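Local coordinates for protein lantibiotic dehydratase (Microbispora corallina, PDB 5EHK) that probably dehydrates serine and threonine residues of the NAI-107 precursor peptide, using glutamyl-tRNA to activate them before glutamate is eliminated, at residues L919-D930 and S1045-A1056; E910-A918 and R1072-M1080. All coordinates share one frame; numbering follows the deposited sequence.

Contact 1. Residues L919-D930 and S1045-A1056; sequences LAEFTETAFQHD and SRDEAVRRFGTA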
loop_
_atom_site.group_PDB
_atom_site.type_symbol
_atom_site.label_atom_id
_atom_site.label_comp_id
_atom_site.label_asym_id
_atom_site.label_seq_id
_atom_site.Cartn_x
_atom_site.Cartn_y
_atom_site.Cartn_z
ATOM N N LEU A 919 11.624 -35.002 21.524
ATOM C CA LEU A 919 12.412 -33.972 22.170
ATOM C C LEU A 919 11.583 -32.866 22.800
ATOM O O LEU A 919 12.137 -31.935 23.396
ATOM C CB LEU A 919 13.401 -33.391 21.171
ATOM C CG LEU A 919 14.447 -34.447 20.825
ATOM C CD1 LEU A 919 15.479 -33.903 19.839
ATOM C CD2 LEU A 919 15.120 -34.950 22.115
ATOM N N ALA A 920 10.261 -32.991 22.705
ATOM C CA ALA A 920 9.355 -31.924 23.126
ATOM C C ALA A 920 9.561 -31.439 24.568
ATOM O O ALA A 920 9.576 -30.234 24.825
ATOM C CB ALA A 920 7.900 -32.344 22.921
ATOM N N GLU A 921 9.748 -32.364 25.498
ATOM C CA GLU A 921 9.919 -31.966 26.882
ATOM C C GLU A 921 11.175 -31.134 27.083
ATOM O O GLU A 921 11.207 -30.236 27.927
ATOM C CB GLU A 921 9.936 -33.178 27.806
ATOM C CG GLU A 921 8.592 -33.811 27.984
ATOM C CD GLU A 921 7.540 -32.855 28.514
ATOM O OE1 GLU A 921 7.800 -32.136 29.506
ATOM O OE2 GLU A 921 6.430 -32.856 27.945
ATOM N N PHE A 922 12.210 -31.425 26.305
ATOM C CA PHE A 922 13.438 -30.640 26.394
ATOM C C PHE A 922 13.223 -29.241 25.808
ATOM O O PHE A 922 13.762 -28.251 26.309
ATOM C CB PHE A 922 14.593 -31.354 25.686
ATOM C CG PHE A 922 14.896 -32.716 26.247
ATOM C CD1 PHE A 922 15.691 -32.852 27.381
ATOM C CD2 PHE A 922 14.381 -33.865 25.648
ATOM C CE1 PHE A 922 15.977 -34.110 27.898
ATOM C CE2 PHE A 922 14.659 -35.131 26.177
ATOM C CZ PHE A 922 15.465 -35.252 27.293
ATOM N N THR A 923 12.415 -29.175 24.753
ATOM C CA THR A 923 12.073 -27.902 24.152
ATOM C C THR A 923 11.241 -27.042 25.100
ATOM O O THR A 923 11.565 -25.879 25.315
ATOM C CB THR A 923 11.347 -28.075 22.810
ATOM O OG1 THR A 923 12.153 -28.867 21.926
ATOM C CG2 THR A 923 11.060 -26.703 22.166
ATOM N N GLU A 924 10.181 -27.597 25.675
ATOM C CA GLU A 924 9.349 -26.813 26.582
ATOM C C GLU A 924 10.179 -26.286 27.733
ATOM O O GLU A 924 10.027 -25.152 28.182
ATOM C CB GLU A 924 8.173 -27.628 27.117
ATOM C CG GLU A 924 7.177 -28.046 26.031
ATOM C CD GLU A 924 6.453 -26.871 25.404
ATOM O OE1 GLU A 924 6.254 -25.868 26.110
ATOM O OE2 GLU A 924 6.071 -26.943 24.210
ATOM N N THR A 925 11.085 -27.115 28.202
ATOM C CA THR A 925 11.901 -26.718 29.329
ATOM C C THR A 925 12.859 -25.596 28.985
ATOM O O THR A 925 12.949 -24.593 29.720
ATOM C CB THR A 925 12.607 -27.919 29.926
ATOM O OG1 THR A 925 11.628 -28.710 30.609
ATOM C CG2 THR A 925 13.651 -27.490 30.939
ATOM N N ALA A 926 13.540 -25.741 27.855
ATOM C CA ALA A 926 14.384 -24.661 27.386
ATOM C C ALA A 926 13.597 -23.336 27.318
ATOM O O ALA A 926 14.024 -22.322 27.877
ATOM C CB ALA A 926 14.994 -25.009 26.048
ATOM N N PHE A 927 12.426 -23.371 26.681
ATOM C CA PHE A 927 11.565 -22.199 26.571
ATOM C C PHE A 927 11.175 -21.650 27.940
ATOM O O PHE A 927 11.241 -20.446 28.155
ATOM C CB PHE A 927 10.298 -22.523 25.783
ATOM C CG PHE A 927 10.522 -22.746 24.324
ATOM C CD1 PHE A 927 11.788 -22.643 23.771
ATOM C CD2 PHE A 927 9.460 -23.035 23.492
ATOM C CE1 PHE A 927 11.993 -22.841 22.414
ATOM C CE2 PHE A 927 9.667 -23.232 22.142
ATOM C CZ PHE A 927 10.939 -23.135 21.607
ATOM N N GLN A 928 10.816 -22.516 28.885
ATOM C CA GLN A 928 10.470 -22.011 30.213
ATOM C C GLN A 928 11.645 -21.302 30.890
ATOM O O GLN A 928 11.522 -20.157 31.291
ATOM C CB GLN A 928 9.954 -23.115 31.144
ATOM C CG GLN A 928 9.417 -22.547 32.450
ATOM C CD GLN A 928 8.993 -23.614 33.413
ATOM O OE1 GLN A 928 8.117 -24.420 33.120
ATOM N NE2 GLN A 928 9.625 -23.639 34.575
ATOM N N HIS A 929 12.794 -21.971 30.959
ATOM C CA HIS A 929 13.955 -21.427 31.651
ATOM C C HIS A 929 14.562 -20.227 30.940
ATOM O O HIS A 929 15.066 -19.317 31.601
ATOM C CB HIS A 929 15.003 -22.523 31.925
ATOM C CG HIS A 929 14.546 -23.543 32.922
ATOM N ND1 HIS A 929 14.598 -23.332 34.281
ATOM C CD2 HIS A 929 13.970 -24.757 32.758
ATOM C CE1 HIS A 929 14.118 -24.383 34.912
ATOM N NE2 HIS A 929 13.730 -25.265 34.007
ATOM N N ASP A 930 14.480 -20.196 29.611
ATOM C CA ASP A 930 14.965 -19.024 28.893
ATOM C C ASP A 930 14.062 -17.830 29.130
ATOM O O ASP A 930 14.527 -16.687 29.151
ATOM C CB ASP A 930 15.059 -19.261 27.406
ATOM C CG ASP A 930 15.816 -18.164 26.709
ATOM O OD1 ASP A 930 17.072 -18.166 26.767
ATOM O OD2 ASP A 930 15.159 -17.286 26.117
ATOM N N SER A 1045 20.154 -22.089 35.218
ATOM C CA SER A 1045 19.065 -22.999 35.020
ATOM C C SER A 1045 18.748 -23.156 33.519
ATOM O O SER A 1045 18.462 -24.252 33.024
ATOM C CB SER A 1045 17.873 -22.493 35.821
ATOM O OG SER A 1045 16.673 -22.859 35.198
ATOM N N ARG A 1046 18.857 -22.084 32.758
ATOM C CA ARG A 1046 18.585 -22.255 31.350
ATOM C C ARG A 1046 19.769 -22.905 30.623
ATOM O O ARG A 1046 19.577 -23.665 29.663
ATOM C CB ARG A 1046 18.115 -20.950 30.693
ATOM C CG ARG A 1046 19.133 -20.294 29.807
ATOM C CD ARG A 1046 19.005 -20.663 28.335
ATOM N NE ARG A 1046 19.640 -19.599 27.569
ATOM C CZ ARG A 1046 20.944 -19.344 27.588
ATOM N NH1 ARG A 1046 21.771 -20.094 28.292
ATOM N NH2 ARG A 1046 21.433 -18.339 26.891
ATOM N N ASP A 1047 20.987 -22.640 31.077
ATOM C CA ASP A 1047 22.122 -23.404 30.547
ATOM C C ASP A 1047 21.955 -24.907 30.851
ATOM O O ASP A 1047 22.282 -25.755 30.021
ATOM C CB ASP A 1047 23.453 -22.888 31.094
ATOM C CG ASP A 1047 23.929 -21.623 30.382
ATOM O OD1 ASP A 1047 23.351 -21.310 29.327
ATOM O OD2 ASP A 1047 24.890 -20.957 30.849
ATOM N N GLU A 1048 21.422 -25.235 32.025
ATOM C CA GLU A 1048 21.230 -26.627 32.373
ATOM C C GLU A 1048 20.284 -27.247 31.377
ATOM O O GLU A 1048 20.607 -28.277 30.781
ATOM C CB GLU A 1048 20.682 -26.804 33.788
ATOM C CG GLU A 1048 21.672 -27.414 34.774
ATOM C CD GLU A 1048 22.175 -28.802 34.357
ATOM O OE1 GLU A 1048 21.455 -29.801 34.596
ATOM O OE2 GLU A 1048 23.298 -28.893 33.799
ATOM N N ALA A 1049 19.140 -26.592 31.168
ATOM C CA ALA A 1049 18.124 -27.114 30.277
ATOM C C ALA A 1049 18.649 -27.337 28.872
ATOM O O ALA A 1049 18.317 -28.326 28.211
ATOM C CB ALA A 1049 16.940 -26.181 30.245
ATOM N N VAL A 1050 19.500 -26.442 28.422
ATOM C CA VAL A 1050 19.991 -26.568 27.078
ATOM C C VAL A 1050 21.006 -27.688 27.023
ATOM O O VAL A 1050 21.087 -28.408 26.026
ATOM C CB VAL A 1050 20.567 -25.246 26.578
ATOM C CG1 VAL A 1050 21.317 -25.421 25.265
ATOM C CG2 VAL A 1050 19.446 -24.288 26.391
ATOM N N ARG A 1051 21.767 -27.852 28.103
ATOM C CA ARG A 1051 22.730 -28.938 28.140
ATOM C C ARG A 1051 22.003 -30.266 27.950
ATOM O O ARG A 1051 22.373 -31.030 27.044
ATOM C CB ARG A 1051 23.567 -28.941 29.425
ATOM C CG ARG A 1051 25.004 -28.487 29.223
ATOM C CD ARG A 1051 25.870 -28.691 30.454
ATOM N NE ARG A 1051 25.244 -28.155 31.669
ATOM C CZ ARG A 1051 25.308 -26.878 32.060
ATOM N NH1 ARG A 1051 25.988 -25.988 31.328
ATOM N NH2 ARG A 1051 24.692 -26.488 33.185
ATOM N N ARG A 1052 20.958 -30.519 28.753
ATOM C CA ARG A 1052 20.215 -31.773 28.638
ATOM C C ARG A 1052 19.676 -31.986 27.227
ATOM O O ARG A 1052 19.844 -33.064 26.654
ATOM C CB ARG A 1052 19.058 -31.868 29.640
ATOM C CG ARG A 1052 19.210 -31.012 30.859
ATOM C CD ARG A 1052 19.042 -31.791 32.124
ATOM N NE ARG A 1052 17.873 -31.379 32.899
ATOM C CZ ARG A 1052 17.907 -30.930 34.156
ATOM N NH1 ARG A 1052 19.055 -30.793 34.811
ATOM N NH2 ARG A 1052 16.778 -30.603 34.767
ATOM N N PHE A 1053 19.031 -30.951 26.684
ATOM C CA PHE A 1053 18.440 -30.965 25.348
ATOM C C PHE A 1053 19.521 -31.369 24.338
ATOM O O PHE A 1053 19.301 -32.263 23.518
ATOM C CB PHE A 1053 17.841 -29.576 25.048
ATOM C CG PHE A 1053 17.037 -29.480 23.768
ATOM C CD1 PHE A 1053 16.316 -28.331 23.499
ATOM C CD2 PHE A 1053 17.007 -30.507 22.832
ATOM C CE1 PHE A 1053 15.578 -28.216 22.329
ATOM C CE2 PHE A 1053 16.276 -30.404 21.661
ATOM C CZ PHE A 1053 15.556 -29.260 21.409
ATOM N N GLY A 1054 20.677 -30.711 24.389
ATOM C CA GLY A 1054 21.763 -31.020 23.474
ATOM C C GLY A 1054 22.211 -32.469 23.606
ATOM O O GLY A 1054 22.473 -33.148 22.599
ATOM N N THR A 1055 22.282 -32.946 24.848
ATOM C CA THR A 1055 22.592 -34.342 25.123
ATOM C C THR A 1055 21.594 -35.326 24.512
ATOM O O THR A 1055 21.993 -36.172 23.714
ATOM C CB THR A 1055 22.753 -34.614 26.622
ATOM O OG1 THR A 1055 24.047 -34.168 27.031
ATOM C CG2 THR A 1055 22.635 -36.117 26.916
ATOM N N ALA A 1056 20.314 -35.228 24.879
ATOM C CA ALA A 1056 19.306 -36.144 24.341
ATOM C C ALA A 1056 19.250 -36.008 22.833
ATOM O O ALA A 1056 18.873 -36.940 22.116
ATOM C CB ALA A 1056 17.941 -35.887 24.944
HETATM O O HOH W 1 15.975 -29.323 28.415
#
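F922 and F1053 interlock where the two helices run almost antiparallel, with 164° between their directions and short-segment axes that approach to 8.4 Å. CB of F922 lies over one face of the F1053 ring, 4.1 Å from its centroid, as a CH-pi contact. The F922 ring in turn receives the methyl of A1056 over a face, F922 CZ being 3.5 Å from A1056 CB. Such a small residue lets the ring settle close to the helix 1045-1056. The rim of F1053 is met by aliphatic groups near its plane, A926 CB and L919 CD1, the latter 4.0 Å from F1053 CE2. What carries this ring across to 919-930 is its first torsion, with CG anti to the backbone N (chi1 -173°). On the side of the ring away from F922 CB, L1073 and L1077 of helix 1068-1085 pack against F1053.

Further along, A1049 allows close approach: its CB is 3.6 Å from T925 CG2 and also touches the backbone of A926. A water donates to two helix carbonyls, A1049 O at 2.6 Å and F922 O at 3.2 Å, joining the backbones.

At the far end, R1046 lies alongside D930, its guanidinium nearly coplanar with the carboxylate. The NE donates to the anti lone pair of D930 OD1 over 3.0 Å, with an N-H...O angle of 145°, and a bend at chi2 directs the arginine chain there. Around this pair, T1081 also hydrogen-bonds OD1 and R1084 forms a salt bridge with OD2, fixing the carboxylate. The aromatic and methyl interface therefore ends in a mostly buried charged cluster, where two arginines and a hydroxyl would be expected to favour the ionised form of D930.

Contact 2. Residues E910-A918 and R1072-M1080; sequences EYERYGGDA and RLVGSLLHM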
loop_
_atom_site.group_PDB
_atom_site.type_symbol
_atom_site.label_atom_id
_atom_site.label_comp_id
_atom_site.label_asym_id
_atom_site.label_seq_id
_atom_site.Cartn_x
_atom_site.Cartn_y
_atom_site.Cartn_z
ATOM N N GLU A 910 5.398 -26.258 17.335
ATOM C CA GLU A 910 6.094 -26.713 16.139
ATOM C C GLU A 910 7.366 -27.510 16.487
ATOM O O GLU A 910 8.486 -27.058 16.236
ATOM C CB GLU A 910 6.401 -25.534 15.213
ATOM C CG GLU A 910 6.896 -24.275 15.935
ATOM C CD GLU A 910 6.824 -23.029 15.059
ATOM O OE1 GLU A 910 5.933 -22.958 14.173
ATOM O OE2 GLU A 910 7.668 -22.121 15.257
ATOM N N TYR A 911 7.193 -28.684 17.084
ATOM C CA TYR A 911 8.334 -29.458 17.560
ATOM C C TYR A 911 9.293 -29.855 16.451
ATOM O O TYR A 911 10.467 -30.093 16.710
ATOM C CB TYR A 911 7.852 -30.681 18.304
ATOM C CG TYR A 911 7.149 -30.312 19.579
ATOM C CD1 TYR A 911 7.700 -29.379 20.452
ATOM C CD2 TYR A 911 5.919 -30.861 19.896
ATOM C CE1 TYR A 911 7.066 -29.038 21.608
ATOM C CE2 TYR A 911 5.265 -30.510 21.049
ATOM C CZ TYR A 911 5.841 -29.602 21.907
ATOM O OH TYR A 911 5.176 -29.262 23.075
ATOM N N GLU A 912 8.800 -29.914 15.218
ATOM C CA GLU A 912 9.653 -30.228 14.074
ATOM C C GLU A 912 10.855 -29.268 13.938
ATOM O O GLU A 912 11.955 -29.711 13.616
ATOM C CB GLU A 912 8.845 -30.371 12.767
ATOM C CG GLU A 912 8.015 -29.145 12.357
ATOM C CD GLU A 912 6.686 -29.023 13.121
ATOM O OE1 GLU A 912 6.319 -29.977 13.849
ATOM O OE2 GLU A 912 6.010 -27.970 12.995
ATOM N N ARG A 913 10.668 -27.979 14.224
ATOM C CA ARG A 913 11.812 -27.063 14.281
ATOM C C ARG A 913 12.798 -27.475 15.386
ATOM O O ARG A 913 13.982 -27.120 15.344
ATOM C CB ARG A 913 11.387 -25.616 14.540
ATOM C CG ARG A 913 10.534 -24.971 13.470
ATOM C CD ARG A 913 10.217 -23.536 13.873
ATOM N NE ARG A 913 11.431 -22.724 13.941
ATOM C CZ ARG A 913 11.824 -21.887 12.979
ATOM N NH1 ARG A 913 11.074 -21.728 11.897
ATOM N NH2 ARG A 913 12.950 -21.184 13.107
ATOM N N TYR A 914 12.310 -28.197 16.390
ATOM C CA TYR A 914 13.147 -28.526 17.539
ATOM C C TYR A 914 13.387 -30.025 17.714
ATOM O O TYR A 914 13.344 -30.540 18.835
ATOM C CB TYR A 914 12.562 -27.918 18.818
ATOM C CG TYR A 914 12.476 -26.423 18.734
ATOM C CD1 TYR A 914 13.459 -25.613 19.279
ATOM C CD2 TYR A 914 11.415 -25.819 18.077
ATOM C CE1 TYR A 914 13.367 -24.240 19.179
ATOM C CE2 TYR A 914 11.314 -24.461 17.969
ATOM C CZ TYR A 914 12.286 -23.673 18.512
ATOM O OH TYR A 914 12.165 -22.310 18.395
ATOM N N GLY A 915 13.618 -30.734 16.615
ATOM C CA GLY A 915 14.031 -32.117 16.731
ATOM C C GLY A 915 12.924 -33.150 16.839
ATOM O O GLY A 915 13.206 -34.342 16.959
ATOM N N GLY A 916 11.670 -32.715 16.832
ATOM C CA GLY A 916 10.564 -33.657 16.819
ATOM C C GLY A 916 9.944 -33.983 18.162
ATOM O O GLY A 916 10.453 -33.587 19.202
ATOM N N ASP A 917 8.860 -34.750 18.148
ATOM C CA ASP A 917 8.063 -34.897 19.359
ATOM C C ASP A 917 8.781 -35.581 20.526
ATOM O O ASP A 917 8.428 -35.355 21.685
ATOM C CB ASP A 917 6.717 -35.599 19.082
ATOM C CG ASP A 917 5.873 -34.900 18.003
ATOM O OD1 ASP A 917 6.160 -33.748 17.605
ATOM O OD2 ASP A 917 4.886 -35.521 17.560
ATOM N N ALA A 918 9.776 -36.415 20.252
ATOM C CA ALA A 918 10.459 -37.098 21.357
ATOM C C ALA A 918 11.230 -36.087 22.178
ATOM O O ALA A 918 11.469 -36.284 23.364
ATOM C CB ALA A 918 11.379 -38.184 20.858
ATOM N N ARG A 1072 19.442 -25.885 12.162
ATOM C CA ARG A 1072 18.208 -25.141 12.269
ATOM C C ARG A 1072 17.713 -25.105 13.721
ATOM O O ARG A 1072 17.190 -24.094 14.179
ATOM C CB ARG A 1072 17.149 -25.728 11.331
ATOM C CG ARG A 1072 15.707 -25.383 11.709
ATOM C CD ARG A 1072 14.749 -25.971 10.686
ATOM N NE ARG A 1072 13.466 -25.274 10.638
ATOM C CZ ARG A 1072 13.256 -24.122 10.002
ATOM N NH1 ARG A 1072 14.251 -23.507 9.366
ATOM N NH2 ARG A 1072 12.046 -23.579 10.010
ATOM N N LEU A 1073 17.885 -26.212 14.438
ATOM C CA LEU A 1073 17.433 -26.310 15.824
ATOM C C LEU A 1073 18.100 -25.265 16.698
ATOM O O LEU A 1073 17.423 -24.420 17.298
ATOM C CB LEU A 1073 17.762 -27.694 16.383
ATOM C CG LEU A 1073 17.148 -28.205 17.683
ATOM C CD1 LEU A 1073 17.445 -29.692 17.780
ATOM C CD2 LEU A 1073 17.662 -27.506 18.921
ATOM N N VAL A 1074 19.425 -25.349 16.793
ATOM C CA VAL A 1074 20.171 -24.455 17.660
ATOM C C VAL A 1074 19.958 -23.018 17.201
ATOM O O VAL A 1074 19.781 -22.119 18.027
ATOM C CB VAL A 1074 21.673 -24.839 17.744
ATOM C CG1 VAL A 1074 22.407 -23.943 18.719
ATOM C CG2 VAL A 1074 21.827 -26.269 18.187
ATOM N N GLY A 1075 19.916 -22.819 15.885
ATOM C CA GLY A 1075 19.642 -21.508 15.325
ATOM C C GLY A 1075 18.292 -20.987 15.790
ATOM O O GLY A 1075 18.142 -19.800 16.077
ATOM N N SER A 1076 17.305 -21.875 15.874
ATOM C CA SER A 1076 15.996 -21.498 16.386
ATOM C C SER A 1076 16.159 -21.105 17.840
ATOM O O SER A 1076 15.644 -20.067 18.267
ATOM C CB SER A 1076 14.992 -22.660 16.306
ATOM O OG SER A 1076 14.440 -22.812 15.014
ATOM N N LEU A 1077 16.910 -21.911 18.589
ATOM C CA LEU A 1077 17.135 -21.629 19.999
ATOM C C LEU A 1077 17.861 -20.295 20.186
ATOM O O LEU A 1077 17.526 -19.540 21.092
ATOM C CB LEU A 1077 17.859 -22.782 20.691
ATOM C CG LEU A 1077 17.051 -24.028 21.075
ATOM C CD1 LEU A 1077 17.943 -25.099 21.647
ATOM C CD2 LEU A 1077 15.976 -23.678 22.091
ATOM N N LEU A 1078 18.840 -19.993 19.333
ATOM C CA LEU A 1078 19.482 -18.679 19.390
ATOM C C LEU A 1078 18.499 -17.541 19.107
ATOM O O LEU A 1078 18.496 -16.517 19.832
ATOM C CB LEU A 1078 20.725 -18.547 18.487
ATOM C CG LEU A 1078 22.097 -19.170 18.812
ATOM C CD1 LEU A 1078 22.404 -19.331 20.320
ATOM C CD2 LEU A 1078 22.301 -20.448 18.062
ATOM N N HIS A 1079 17.701 -17.712 18.043
ATOM C CA HIS A 1079 16.676 -16.729 17.656
ATOM C C HIS A 1079 15.664 -16.433 18.799
ATOM O O HIS A 1079 15.413 -15.277 19.130
ATOM C CB HIS A 1079 15.939 -17.163 16.372
ATOM C CG HIS A 1079 14.737 -16.327 16.049
ATOM N ND1 HIS A 1079 14.790 -14.951 15.941
ATOM C CD2 HIS A 1079 13.444 -16.667 15.840
ATOM C CE1 HIS A 1079 13.586 -14.484 15.669
ATOM N NE2 HIS A 1079 12.749 -15.503 15.605
ATOM N N MET A 1080 15.111 -17.468 19.422
ATOM C CA MET A 1080 14.156 -17.253 20.514
ATOM C C MET A 1080 14.748 -16.562 21.745
ATOM O O MET A 1080 14.030 -15.855 22.457
ATOM C CB MET A 1080 13.432 -18.556 20.897
ATOM C CG MET A 1080 12.437 -19.083 19.849
ATOM S SD MET A 1080 10.967 -18.057 19.520
ATOM C CE MET A 1080 11.557 -16.798 18.419
#
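S1076 OG is gripped from two directions. R913 NH2 donates to it over 2.9 Å, tilted out of the guanidinium plane, while R913 NE adds a weak bond; the hydroxyl donates to R1072 O, 3.1 Å away. That carbonyl also accepts from S1076 N, at its opposite face. Serine suits the place, accepting from arginine and donating to the helix. A bend at chi3 (64°) turns the R913 guanidinium toward S1076. R1072 comes over one face of it, planes 51° apart; R913 NH1 and R1072 NH2, both donors, form no hydrogen bond, and their closeness is doubtful.

Alongside, the outer end of the Y914 ring meets the helix: OH is 3.5 Å from S1076 CB and M1080 CG, and L1077 CD2 lies at the ring edge, 3.9 Å from Y914 CE1. L1073 packs CG against Y914 CA and CD1 by G915 N, its CA making a CA-H...O contact with R913 O. Y911 O accepts from Y914 N and G916 N, closing a turn that needs positive phi at G915 and G916. This is a 3-10 turn and its loop laid across a helix of the C-terminal region, which in class I lantibiotic dehydratases probably carries out glutamate elimination.

Both contacts lie in the C-terminal region and mix buried with solvent-facing residues. Contact 1 is the larger, helix against helix, with aromatic and methyl packing and one charged cluster; contact 2 sets a loop on helix 1068-1085, where a partly exposed R913 reaches a buried serine, next to a buried tyrosine. Their elements are consecutive in the chain: the loop 910-918 runs directly into helix 920-942, and helix 1068-1085 follows helix 1044-1059. Their sides meet where Y914 packs edge-to-face on F927 and Y911 OH comes within 2.7 Å of E924 OE2, a probable hydrogen bond. Helix 1068-1085, a partner in contact 2, also borders contact 1, where F1053 and F927 pack on it.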